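Local structure of adhesin A (Fusobacterium nucleatum, 3ETZ) at residues A[45-50]-A[89-94]. The protein is a bacterial adhesin that probably mediates attachment to host cells and assembles into oligomers through a leucine chain motif. The protein carries 1 engineered substitution. Numbering follows the deposited sequence.
Sequences QNEQVY and AEMEQQ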
loop_
_atom_site.group_PDB
_atom_site.type_symbol
_atom_site.label_atom_id
_atom_site.label_comp_id
_atom_site.label_asym_id
_atom_site.label_seq_id
_atom_site.Cartn_x
_atom_site.Cartn_y
_atom_site.Cartn_z
ATOM N N GLN A 45 -6.375 0.695 8.751
ATOM C CA GLN A 45 -7.804 0.893 8.722
ATOM C C GLN A 45 -8.444 -0.263 7.966
ATOM O O GLN A 45 -9.503 -0.763 8.352
ATOM C CB GLN A 45 -8.145 2.249 8.093
ATOM C CG GLN A 45 -9.635 2.423 7.864
ATOM C CD GLN A 45 -10.077 3.880 7.788
ATOM O OE1 GLN A 45 -9.504 4.688 7.043
ATOM N NE2 GLN A 45 -11.114 4.219 8.559
ATOM N N ASN A 46 -7.792 -0.708 6.895
ATOM C CA ASN A 46 -8.307 -1.825 6.109
ATOM C C ASN A 46 -8.351 -3.142 6.898
ATOM O O ASN A 46 -9.304 -3.908 6.769
ATOM C CB ASN A 46 -7.461 -2.042 4.846
ATOM C CG ASN A 46 -7.881 -1.119 3.692
ATOM O OD1 ASN A 46 -7.133 -0.910 2.723
ATOM N ND2 ASN A 46 -9.075 -0.586 3.784
ATOM N N GLU A 47 -7.318 -3.418 7.677
ATOM C CA GLU A 47 -7.294 -4.659 8.476
ATOM C C GLU A 47 -8.517 -4.740 9.409
ATOM O O GLU A 47 -9.108 -5.813 9.582
ATOM C CB GLU A 47 -5.981 -4.728 9.282
ATOM C CG GLU A 47 -4.793 -4.836 8.335
ATOM C CD GLU A 47 -3.450 -5.036 9.009
ATOM O OE1 GLU A 47 -3.156 -4.361 10.014
ATOM O OE2 GLU A 47 -2.667 -5.865 8.504
ATOM N N GLN A 48 -8.876 -3.605 10.003
ATOM C CA GLN A 48 -10.014 -3.514 10.906
ATOM C C GLN A 48 -11.278 -3.850 10.129
ATOM O O GLN A 48 -12.082 -4.678 10.543
ATOM C CB GLN A 48 -10.108 -2.093 11.479
ATOM C CG GLN A 48 -11.156 -1.931 12.551
ATOM C CD GLN A 48 -10.952 -2.929 13.660
ATOM O OE1 GLN A 48 -9.851 -3.028 14.218
ATOM N NE2 GLN A 48 -12.004 -3.690 13.985
ATOM N N VAL A 49 -11.456 -3.201 8.985
ATOM C CA VAL A 49 -12.622 -3.460 8.155
ATOM C C VAL A 49 -12.688 -4.910 7.690
ATOM O O VAL A 49 -13.756 -5.532 7.683
ATOM C CB VAL A 49 -12.616 -2.535 6.896
ATOM C CG1 VAL A 49 -13.688 -2.990 5.907
ATOM C CG2 VAL A 49 -12.849 -1.096 7.307
ATOM N N TYR A 50 -11.548 -5.445 7.269
ATOM C CA TYR A 50 -11.503 -6.819 6.775
ATOM C C TYR A 50 -11.917 -7.806 7.870
ATOM O O TYR A 50 -12.673 -8.744 7.613
ATOM C CB TYR A 50 -10.093 -7.158 6.298
ATOM C CG TYR A 50 -9.924 -8.566 5.749
ATOM C CD1 TYR A 50 -9.483 -9.617 6.563
ATOM C CD2 TYR A 50 -10.186 -8.839 4.407
ATOM C CE1 TYR A 50 -9.303 -10.906 6.044
ATOM C CE2 TYR A 50 -10.010 -10.128 3.863
ATOM C CZ TYR A 50 -9.562 -11.151 4.692
ATOM O OH TYR A 50 -9.318 -12.391 4.181
ATOM N N ALA A 89 -6.588 -7.968 -1.897
ATOM C CA ALA A 89 -5.629 -7.544 -2.905
ATOM C C ALA A 89 -5.185 -6.111 -2.605
ATOM O O ALA A 89 -4.001 -5.793 -2.751
ATOM C CB ALA A 89 -6.242 -7.663 -4.332
ATOM N N GLU A 90 -6.105 -5.247 -2.179
ATOM C CA GLU A 90 -5.711 -3.867 -1.839
ATOM C C GLU A 90 -4.668 -3.909 -0.695
ATOM O O GLU A 90 -3.617 -3.252 -0.757
ATOM C CB GLU A 90 -6.942 -3.059 -1.374
ATOM C CG GLU A 90 -6.654 -1.622 -0.902
ATOM C CD GLU A 90 -7.925 -0.830 -0.613
ATOM O OE1 GLU A 90 -8.934 -1.071 -1.293
ATOM O OE2 GLU A 90 -7.921 0.037 0.276
ATOM N N MET A 91 -4.949 -4.685 0.359
ATOM C CA MET A 91 -4.008 -4.764 1.489
ATOM C C MET A 91 -2.657 -5.356 1.106
ATOM O O MET A 91 -1.621 -4.943 1.614
ATOM C CB MET A 91 -4.639 -5.560 2.648
ATOM C CG MET A 91 -5.842 -4.836 3.260
ATOM S SD MET A 91 -6.573 -5.803 4.617
ATOM C CE MET A 91 -5.369 -5.970 5.570
ATOM N N GLU A 92 -2.672 -6.338 0.202
ATOM C CA GLU A 92 -1.423 -6.943 -0.279
ATOM C C GLU A 92 -0.563 -5.870 -0.992
ATOM O O GLU A 92 0.658 -5.810 -0.825
ATOM C CB GLU A 92 -1.759 -8.081 -1.256
ATOM C CG GLU A 92 -0.583 -8.884 -1.767
ATOM C CD GLU A 92 -1.017 -10.157 -2.499
ATOM O OE1 GLU A 92 -1.895 -10.894 -1.988
ATOM O OE2 GLU A 92 -0.465 -10.433 -3.587
ATOM N N GLN A 93 -1.200 -5.032 -1.807
ATOM C CA GLN A 93 -0.467 -3.989 -2.512
ATOM C C GLN A 93 0.059 -2.947 -1.522
ATOM O O GLN A 93 1.153 -2.410 -1.701
ATOM C CB GLN A 93 -1.375 -3.320 -3.565
ATOM C CG GLN A 93 -1.645 -4.204 -4.786
ATOM C CD GLN A 93 -0.365 -4.750 -5.421
ATOM O OE1 GLN A 93 0.562 -4.002 -5.716
ATOM N NE2 GLN A 93 -0.314 -6.061 -5.615
ATOM N N GLN A 94 -0.718 -2.649 -0.480
ATOM C CA GLN A 94 -0.287 -1.714 0.541
ATOM C C GLN A 94 0.925 -2.263 1.295
ATOM O O GLN A 94 1.877 -1.520 1.578
ATOM C CB GLN A 94 -1.449 -1.387 1.504
ATOM C CG GLN A 94 -2.459 -0.428 0.850
ATOM C CD GLN A 94 -3.818 -0.385 1.532
ATOM O OE1 GLN A 94 -4.171 -1.243 2.364
ATOM N NE2 GLN A 94 -4.609 0.594 1.145
#
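Met91 reaches from helix 70-108 onto Asn46 and Tyr50 of helix 5-63, in the antiparallel helix-loop-helix hairpin that makes up FadA. The two helical segments run at 154° to each other. Their axes come within 10.5 Å, and Asn46 and Met91 stand opposite each other, CA to CA 7.0 Å.

The apolar part belongs to the methionine. Its CG lies anti to the carbonyl carbon (chi1 -66°) and the chain stays extended through SD, which carries the sulfur across to the opposite helix; the bend comes only at chi3, and the position of CE against Glu47 is doubtful. Met91 CG rests 3.6 Å from Asn46 CB, and Met91 SD touches the same carbon. On the Tyr50 side the sulfur makes a Met-aromatic contact, oblique to the ring, with SD 5.2 Å from the ring centroid and 39° off its normal. Leu84, Leu87 and Glu88 of helix 70-108 also pack on the Tyr50 side chain, while Leu43 of helix 5-63 adds to the cover over the buried Met91.

The polar part gathers round the Asn46 amide. The side chains of Glu90 and Gln94, one helical turn apart, both approach it, each crossing it at about a right angle. The Gln94 amide is nearly coplanar with that of Asn46, whereas the Glu90 carboxylate is turned steeply against it. Glu90 arrives with its chain extended beyond CG, bringing OE2 within 3.6 Å of Asn46 CG.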